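Local coordinates for transcriptional protein SWT1 (Saccharomyces cerevisiae, PDB 4PQZ) that takes part in transcription, probably as an activator, and as a whole protein has RNA endonuclease activity; this piece is its C-terminal HEPN-like domain, at residues A[60-65]-A[87-92]; A[78-83]-A[114-119]. All blocks are in the same frame, centred on the assembly; numbering follows the deposited sequence.

Interaction 1: residues A[60-65]-A[87-92]; sequences KEYGED and YLFWVS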
ATOM      1  N   LYS A  60      -8.370  -8.015 -12.359  1.00 46.54           N
ATOM      2  CA  LYS A  60      -9.641  -7.522 -12.893  1.00 55.13           C
ATOM      3  C   LYS A  60      -9.503  -6.827 -14.256  1.00 50.20           C
ATOM      4  O   LYS A  60     -10.335  -7.019 -15.152  1.00 48.56           O
ATOM      5  CB  LYS A  60     -10.358  -6.610 -11.887  1.00 57.92           C
ATOM      6  CG  LYS A  60     -11.723  -6.126 -12.374  1.00 67.14           C
ATOM      7  CD  LYS A  60     -12.638  -5.728 -11.216  1.00 86.12           C
ATOM      8  CE  LYS A  60     -14.039  -5.420 -11.727  1.00 99.62           C
ATOM      9  NZ  LYS A  60     -14.517  -6.464 -12.691  1.00101.23           N
ATOM     10  N   GLU A  61      -8.450  -6.035 -14.419  1.00 50.89           N
ATOM     11  CA  GLU A  61      -8.133  -5.478 -15.735  1.00 50.26           C
ATOM     12  C   GLU A  61      -7.785  -6.549 -16.798  1.00 56.38           C
ATOM     13  O   GLU A  61      -8.286  -6.499 -17.924  1.00 46.41           O
ATOM     14  CB  GLU A  61      -6.996  -4.464 -15.629  1.00 45.13           C
ATOM     15  CG  GLU A  61      -6.774  -3.634 -16.888  1.00 57.33           C
ATOM     16  CD  GLU A  61      -7.897  -2.645 -17.159  1.00 67.44           C
ATOM     17  OE1 GLU A  61      -8.806  -2.515 -16.309  1.00 74.56           O
ATOM     18  OE2 GLU A  61      -7.869  -2.000 -18.233  1.00 66.59           O
ATOM     19  N   TYR A  62      -6.952  -7.521 -16.430  1.00 55.83           N
ATOM     20  CA  TYR A  62      -6.290  -8.389 -17.414  1.00 55.79           C
ATOM     21  C   TYR A  62      -6.732  -9.857 -17.427  1.00 64.47           C
ATOM     22  O   TYR A  62      -6.591 -10.548 -18.451  1.00 56.24           O
ATOM     23  CB  TYR A  62      -4.761  -8.264 -17.288  1.00 42.93           C
ATOM     24  CG  TYR A  62      -4.285  -6.880 -17.673  1.00 39.47           C
ATOM     25  CD1 TYR A  62      -4.408  -6.450 -18.984  1.00 51.27           C
ATOM     26  CD2 TYR A  62      -3.752  -5.998 -16.735  1.00 37.53           C
ATOM     27  CE1 TYR A  62      -4.011  -5.208 -19.374  1.00 39.48           C
ATOM     28  CE2 TYR A  62      -3.339  -4.722 -17.121  1.00 44.72           C
ATOM     29  CZ  TYR A  62      -3.475  -4.336 -18.451  1.00 41.90           C
ATOM     30  OH  TYR A  62      -3.092  -3.102 -18.901  1.00 48.34           O
ATOM     31  N   GLY A  63      -7.274 -10.325 -16.302  1.00 68.28           N
ATOM     32  CA  GLY A  63      -7.826 -11.669 -16.207  1.00 64.83           C
ATOM     33  C   GLY A  63      -6.852 -12.777 -16.550  1.00 70.38           C
ATOM     34  O   GLY A  63      -5.820 -12.937 -15.904  1.00 81.77           O
ATOM     35  N   GLU A  64      -7.199 -13.546 -17.578  1.00 75.29           N
ATOM     36  CA  GLU A  64      -6.336 -14.585 -18.129  1.00 85.39           C
ATOM     37  C   GLU A  64      -4.966 -14.060 -18.575  1.00 86.04           C
ATOM     38  O   GLU A  64      -3.948 -14.761 -18.493  1.00 73.85           O
ATOM     39  CB  GLU A  64      -7.013 -15.211 -19.345  1.00 92.77           C
ATOM     40  CG  GLU A  64      -7.871 -16.423 -19.063  1.00104.66           C
ATOM     41  CD  GLU A  64      -8.100 -17.247 -20.320  1.00113.27           C
ATOM     42  OE1 GLU A  64      -8.250 -16.644 -21.406  1.00113.66           O
ATOM     43  OE2 GLU A  64      -8.108 -18.495 -20.228  1.00113.37           O
ATOM     44  N   ASP A  65      -4.943 -12.828 -19.067  1.00 83.32           N
ATOM     45  CA  ASP A  65      -3.761 -12.340 -19.767  1.00 69.00           C
ATOM     46  C   ASP A  65      -2.686 -11.775 -18.837  1.00 51.11           C
ATOM     47  O   ASP A  65      -1.841 -11.006 -19.281  1.00 58.03           O
ATOM     48  CB  ASP A  65      -4.157 -11.321 -20.850  1.00 53.11           C
ATOM     49  CG  ASP A  65      -5.100 -11.919 -21.898  1.00 60.61           C
ATOM     50  OD1 ASP A  65      -5.893 -11.171 -22.520  1.00 52.68           O
ATOM     51  OD2 ASP A  65      -5.054 -13.152 -22.090  1.00 69.71           O
ATOM     52  N   TYR A  87       3.724   2.158 -11.076  1.00 38.23           N
ATOM     53  CA  TYR A  87       4.476   2.835 -12.157  1.00 47.72           C
ATOM     54  C   TYR A  87       4.256   2.264 -13.581  1.00 37.57           C
ATOM     55  O   TYR A  87       3.916   2.996 -14.517  1.00 47.25           O
ATOM     56  CB  TYR A  87       5.978   2.806 -11.850  1.00 45.83           C
ATOM     57  CG  TYR A  87       6.781   3.724 -12.733  1.00 52.55           C
ATOM     58  CD1 TYR A  87       6.930   5.078 -12.410  1.00 46.34           C
ATOM     59  CD2 TYR A  87       7.385   3.253 -13.906  1.00 53.42           C
ATOM     60  CE1 TYR A  87       7.668   5.936 -13.230  1.00 55.36           C
ATOM     61  CE2 TYR A  87       8.126   4.106 -14.733  1.00 52.94           C
ATOM     62  CZ  TYR A  87       8.263   5.443 -14.388  1.00 64.50           C
ATOM     63  OH  TYR A  87       8.991   6.287 -15.199  1.00 83.88           O
ATOM     64  N   LEU A  88       4.456   0.962 -13.749  1.00 38.73           N
ATOM     65  CA  LEU A  88       4.368   0.340 -15.092  1.00 45.66           C
ATOM     66  C   LEU A  88       2.966   0.376 -15.669  1.00 51.47           C
ATOM     67  O   LEU A  88       2.793   0.481 -16.877  1.00 49.26           O
ATOM     68  CB  LEU A  88       4.825  -1.118 -15.063  1.00 41.63           C
ATOM     69  CG  LEU A  88       6.322  -1.361 -14.953  1.00 65.34           C
ATOM     70  CD1 LEU A  88       6.563  -2.862 -14.899  1.00 80.32           C
ATOM     71  CD2 LEU A  88       7.047  -0.723 -16.136  1.00 56.12           C
ATOM     72  N   PHE A  89       1.970   0.281 -14.787  1.00 51.72           N
ATOM     73  CA  PHE A  89       0.578   0.196 -15.205  1.00 46.35           C
ATOM     74  C   PHE A  89      -0.188   1.479 -14.933  1.00 39.93           C
ATOM     75  O   PHE A  89      -1.419   1.469 -14.875  1.00 49.46           O
ATOM     76  CB  PHE A  89      -0.108  -1.020 -14.557  1.00 43.56           C
ATOM     77  CG  PHE A  89       0.379  -2.336 -15.107  1.00 35.61           C
ATOM     78  CD1 PHE A  89      -0.142  -2.846 -16.294  1.00 40.03           C
ATOM     79  CD2 PHE A  89       1.372  -3.050 -14.455  1.00 35.26           C
ATOM     80  CE1 PHE A  89       0.315  -4.050 -16.821  1.00 47.47           C
ATOM     81  CE2 PHE A  89       1.841  -4.264 -14.988  1.00 41.19           C
ATOM     82  CZ  PHE A  89       1.307  -4.755 -16.169  1.00 52.50           C
ATOM     83  N   TRP A  90       0.543   2.583 -14.796  1.00 34.76           N
ATOM     84  CA  TRP A  90      -0.052   3.869 -14.422  1.00 43.30           C
ATOM     85  C   TRP A  90      -1.103   4.357 -15.414  1.00 43.22           C
ATOM     86  O   TRP A  90      -2.265   4.589 -15.063  1.00 50.25           O
ATOM     87  CB  TRP A  90       1.032   4.942 -14.235  1.00 41.73           C
ATOM     88  CG  TRP A  90       0.492   6.299 -13.779  1.00 40.57           C
ATOM     89  CD1 TRP A  90       0.300   7.421 -14.556  1.00 39.85           C
ATOM     90  CD2 TRP A  90       0.082   6.662 -12.457  1.00 46.53           C
ATOM     91  NE1 TRP A  90      -0.198   8.449 -13.793  1.00 36.47           N
ATOM     92  CE2 TRP A  90      -0.334   8.017 -12.501  1.00 41.81           C
ATOM     93  CE3 TRP A  90       0.028   5.975 -11.237  1.00 41.96           C
ATOM     94  CZ2 TRP A  90      -0.813   8.690 -11.379  1.00 34.95           C
ATOM     95  CZ3 TRP A  90      -0.425   6.653 -10.121  1.00 39.01           C
ATOM     96  CH2 TRP A  90      -0.847   7.991 -10.198  1.00 34.90           C
ATOM     97  N   VAL A  91      -0.685   4.509 -16.660  1.00 49.26           N
ATOM     98  CA  VAL A  91      -1.553   5.019 -17.710  1.00 42.78           C
ATOM     99  C   VAL A  91      -2.744   4.098 -17.966  1.00 52.15           C
ATOM    100  O   VAL A  91      -3.866   4.569 -18.156  1.00 51.24           O
ATOM    101  CB  VAL A  91      -0.726   5.250 -19.000  1.00 58.13           C
ATOM    102  CG1 VAL A  91      -1.630   5.575 -20.184  1.00 48.65           C
ATOM    103  CG2 VAL A  91       0.338   6.350 -18.760  1.00 48.80           C
ATOM    104  N   SER A  92      -2.503   2.787 -17.949  1.00 47.10           N
ATOM    105  CA  SER A  92      -3.537   1.801 -18.253  1.00 39.61           C
ATOM    106  C   SER A  92      -4.533   1.578 -17.123  1.00 50.95           C
ATOM    107  O   SER A  92      -5.751   1.455 -17.354  1.00 54.42           O
ATOM    108  CB  SER A  92      -2.894   0.444 -18.602  1.00 50.04           C
ATOM    109  OG  SER A  92      -2.176   0.504 -19.833  1.00 71.07           O
TER
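Tyr62, whose ring reaches across to Phe89 and Ser92, has its own backbone tied down first: its carbonyl O accepts the amide N of Asp65 at 2.9 Å. That bond closes the turn just beyond helix 35-62, where Gly63 takes a positive phi that a residue without a side chain adopts easily. CG anti to the carbonyl carbon (chi1 -66°) sends the Tyr62 ring across to Phe89, at the break between helices 79-88 and 90-97. CE2 of Tyr62 comes to 3.7 Å from CE1 of Phe89. The ring centroids lie 5.7 Å apart and the planes stand at 56°. The pair is therefore oblique, neither a stack nor a T-shaped arrangement, and CE2 of Tyr62, facing the CD1-CE1 side of Phe89, does most of the touching. Beyond the ring, Tyr62 OH lies 3.6 Å from Ser92 CB. Its distance of 3.8 Å from Ser92 OG is too long for a hydrogen bond, so the two hydroxyls are merely neighbours. On one face of the tyrosine the methylene CG of Glu61 sits 3.6 Å above the plane, shifted toward the rim; the glutamate chain bends at chi2, and its OE2 comes to 4.1 Å from the backbone O of Ser92, two acceptors with no bond between them. Ile69, from the connecting loop, touches both aromatic rings, and Tyr62 also touches Val93 of helix 90-97. Putting an alanine in place of Tyr62 would probably leave Phe89 without its aromatic partner and open a gap beside Ser92 CB. Aromatic carbon lends the junction its apolar contact, while Glu61 and Ser92 suit its exposed margin. With no hydrogen bond or salt bridge crossing between the segments, the chemistry implies a surface contact held by van der Waals packing and little directional force.

Interaction 2: residues A[78-83]-A[114-119]; sequences TIENAS and VLKSKP
Ile79 leads with its branched carbon, CB, which lies 4.1 Å from the carbonyl O of Lys116. From there CG2, anti to the backbone N, runs on to 3.6 Å from Leu115 O and also meets Lys116 CA. The other branch ends in CD1, 3.9 Å from that same Leu115 O. Two methyls thus pack on a carbonyl whose polar need is met by a hydrogen bond from Trp132 NE1, and a beta-branched aliphatic residue fits this backbone surface well. The start of helix 79-88 is fixed separately: Thr78 OG1, at the N-cap, accepts a hydrogen bond from the backbone N of Asn81 at 2.9 Å, nearly straight (164°), which a short hydroxyl side chain can readily make. Toward solvent, Glu80 and Lys116 cross at a slant, and OE2 of Glu80 stands 3.9 Å from NZ of Lys116, a long salt bridge. The stronger partner of that ammonium is Leu111 O, so the glutamate probably adds mainly charge complementarity. In this strandless domain, Ile79 is buried between helix 35-62, through Phe43 and Lys47, and helix 122-139, through Phe128 and Trp132, with the short helix 113-116 closing over it.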
ATOM      1  N   THR A  78       7.884  -7.261  -2.308  1.00 55.17           N
ATOM      2  CA  THR A  78       8.367  -6.040  -1.683  1.00 56.18           C
ATOM      3  C   THR A  78       7.480  -4.853  -2.007  1.00 59.33           C
ATOM      4  O   THR A  78       6.689  -4.888  -2.950  1.00 58.11           O
ATOM      5  CB  THR A  78       9.830  -5.711  -2.088  1.00 59.97           C
ATOM      6  OG1 THR A  78       9.874  -5.296  -3.458  1.00 62.29           O
ATOM      7  CG2 THR A  78      10.728  -6.915  -1.889  1.00 57.78           C
ATOM      8  N   ILE A  79       7.616  -3.797  -1.216  1.00 63.85           N
ATOM      9  CA  ILE A  79       6.895  -2.566  -1.486  1.00 55.68           C
ATOM     10  C   ILE A  79       7.445  -1.957  -2.770  1.00 57.69           C
ATOM     11  O   ILE A  79       6.708  -1.334  -3.533  1.00 50.54           O
ATOM     12  CB  ILE A  79       6.966  -1.620  -0.273  1.00 50.22           C
ATOM     13  CG1 ILE A  79       6.107  -2.199   0.851  1.00 52.62           C
ATOM     14  CG2 ILE A  79       6.523  -0.193  -0.631  1.00 47.07           C
ATOM     15  CD1 ILE A  79       6.217  -1.459   2.183  1.00 56.49           C
ATOM     16  N   GLU A  80       8.735  -2.179  -3.016  1.00 63.01           N
ATOM     17  CA  GLU A  80       9.373  -1.751  -4.264  1.00 72.82           C
ATOM     18  C   GLU A  80       8.775  -2.399  -5.524  1.00 52.12           C
ATOM     19  O   GLU A  80       8.571  -1.717  -6.517  1.00 44.53           O
ATOM     20  CB  GLU A  80      10.891  -1.973  -4.226  1.00 75.91           C
ATOM     21  CG  GLU A  80      11.610  -1.497  -5.484  1.00 80.49           C
ATOM     22  CD  GLU A  80      12.896  -0.750  -5.176  1.00 96.90           C
ATOM     23  OE1 GLU A  80      13.689  -1.237  -4.337  1.00 90.47           O
ATOM     24  OE2 GLU A  80      13.107   0.330  -5.774  1.00107.43           O
ATOM     25  N   ASN A  81       8.511  -3.707  -5.477  1.00 43.09           N
ATOM     26  CA  ASN A  81       7.776  -4.392  -6.546  1.00 42.07           C
ATOM     27  C   ASN A  81       6.402  -3.785  -6.802  1.00 49.89           C
ATOM     28  O   ASN A  81       6.025  -3.534  -7.951  1.00 60.89           O
ATOM     29  CB  ASN A  81       7.584  -5.869  -6.213  1.00 45.06           C
ATOM     30  CG  ASN A  81       8.875  -6.637  -6.199  1.00 60.25           C
ATOM     31  OD1 ASN A  81       9.841  -6.272  -6.876  1.00 70.76           O
ATOM     32  ND2 ASN A  81       8.905  -7.719  -5.420  1.00 61.22           N
ATOM     33  N   ALA A  82       5.660  -3.553  -5.722  1.00 35.21           N
ATOM     34  CA  ALA A  82       4.333  -2.953  -5.808  1.00 32.48           C
ATOM     35  C   ALA A  82       4.383  -1.584  -6.479  1.00 43.95           C
ATOM     36  O   ALA A  82       3.625  -1.309  -7.410  1.00 44.32           O
ATOM     37  CB  ALA A  82       3.719  -2.857  -4.422  1.00 55.46           C
ATOM     38  N   SER A  83       5.285  -0.737  -6.001  1.00 49.24           N
ATOM     39  CA  SER A  83       5.494   0.595  -6.559  1.00 52.18           C
ATOM     40  C   SER A  83       5.809   0.538  -8.049  1.00 48.73           C
ATOM     41  O   SER A  83       5.217   1.260  -8.860  1.00 46.38           O
ATOM     42  CB  SER A  83       6.642   1.290  -5.830  1.00 50.98           C
ATOM     43  OG  SER A  83       6.877   2.555  -6.402  1.00 61.69           O
ATOM     44  N   VAL A 114      11.952   5.594   3.487  1.00 52.42           N
ATOM     45  CA  VAL A 114      11.040   5.630   4.638  1.00 63.19           C
ATOM     46  C   VAL A 114       9.696   4.956   4.317  1.00 60.65           C
ATOM     47  O   VAL A 114       9.035   4.387   5.192  1.00 49.73           O
ATOM     48  CB  VAL A 114      10.792   7.077   5.163  1.00 40.12           C
ATOM     49  CG1 VAL A 114      10.055   7.916   4.136  1.00 39.56           C
ATOM     50  CG2 VAL A 114      10.019   7.035   6.483  1.00 45.78           C
ATOM     51  N   LEU A 115       9.325   5.011   3.043  1.00 59.10           N
ATOM     52  CA  LEU A 115       8.082   4.449   2.555  1.00 48.23           C
ATOM     53  C   LEU A 115       8.244   2.999   2.080  1.00 51.06           C
ATOM     54  O   LEU A 115       7.252   2.294   1.894  1.00 53.06           O
ATOM     55  CB  LEU A 115       7.528   5.332   1.432  1.00 41.06           C
ATOM     56  CG  LEU A 115       7.222   6.775   1.848  1.00 42.78           C
ATOM     57  CD1 LEU A 115       6.729   7.643   0.678  1.00 36.87           C
ATOM     58  CD2 LEU A 115       6.231   6.796   3.019  1.00 46.32           C
ATOM     59  N   LYS A 116       9.489   2.550   1.912  1.00 71.32           N
ATOM     60  CA  LYS A 116       9.777   1.231   1.318  1.00 69.60           C
ATOM     61  C   LYS A 116      10.210   0.160   2.312  1.00 69.44           C
ATOM     62  O   LYS A 116      10.393  -0.999   1.929  1.00 59.68           O
ATOM     63  CB  LYS A 116      10.864   1.337   0.244  1.00 51.27           C
ATOM     64  CG  LYS A 116      10.445   2.087  -0.984  1.00 56.99           C
ATOM     65  CD  LYS A 116      11.425   1.886  -2.145  1.00 61.79           C
ATOM     66  CE  LYS A 116      12.824   2.383  -1.822  1.00 63.41           C
ATOM     67  NZ  LYS A 116      13.470   3.006  -3.021  1.00 61.40           N
ATOM     68  N   SER A 117      10.391   0.539   3.575  1.00 67.28           N
ATOM     69  CA  SER A 117      10.979  -0.381   4.548  1.00 68.94           C
ATOM     70  C   SER A 117      10.379  -0.247   5.942  1.00 61.03           C
ATOM     71  O   SER A 117       9.568   0.650   6.201  1.00 57.06           O
ATOM     72  CB  SER A 117      12.512  -0.228   4.594  1.00 73.36           C
ATOM     73  OG  SER A 117      12.916   1.131   4.685  1.00 71.90           O
ATOM     74  N   LYS A 118      10.778  -1.156   6.830  1.00 58.87           N
ATOM     75  CA  LYS A 118      10.258  -1.193   8.194  1.00 66.43           C
ATOM     76  C   LYS A 118      10.729   0.011   8.993  1.00 68.68           C
ATOM     77  O   LYS A 118      11.934   0.256   9.097  1.00 67.22           O
ATOM     78  CB  LYS A 118      10.680  -2.477   8.906  1.00 70.07           C
ATOM     79  CG  LYS A 118       9.870  -2.749  10.171  1.00 77.11           C
ATOM     80  CD  LYS A 118      10.405  -3.943  10.959  1.00 81.84           C
ATOM     81  CE  LYS A 118      11.235  -3.481  12.152  1.00 86.97           C
ATOM     82  NZ  LYS A 118      11.024  -4.359  13.344  1.00 93.25           N
ATOM     83  N   PRO A 119       9.775   0.778   9.548  1.00 69.17           N
ATOM     84  CA  PRO A 119      10.091   1.956  10.362  1.00 73.58           C
ATOM     85  C   PRO A 119      10.950   1.632  11.591  1.00 82.18           C
ATOM     86  O   PRO A 119      10.645   0.698  12.340  1.00 80.49           O
ATOM     87  CB  PRO A 119       8.707   2.452  10.786  1.00 52.77           C
ATOM     88  CG  PRO A 119       7.806   2.003   9.702  1.00 49.00           C
ATOM     89  CD  PRO A 119       8.324   0.656   9.313  1.00 53.71           C
TER

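From the N terminus, helix 35-62 ends in segment 60-65, and the chain then passes through a loop to 78-83, the start of helix 79-88. It continues along that helix into 87-92, where interaction 1 closes a loop of 21 intervening residues. Helix 90-97 and another loop follow before 114-119, where interaction 2 closes 30 residues back to 78-83. The segments alternate along the sequence, so the two closures cross instead of nesting. Helix 79-88 is common to both: the break after it and the start of helix 90-97 meet the end of helix 35-62, while its N-terminal end meets helix 113-116, with contact centres about 21 Å apart.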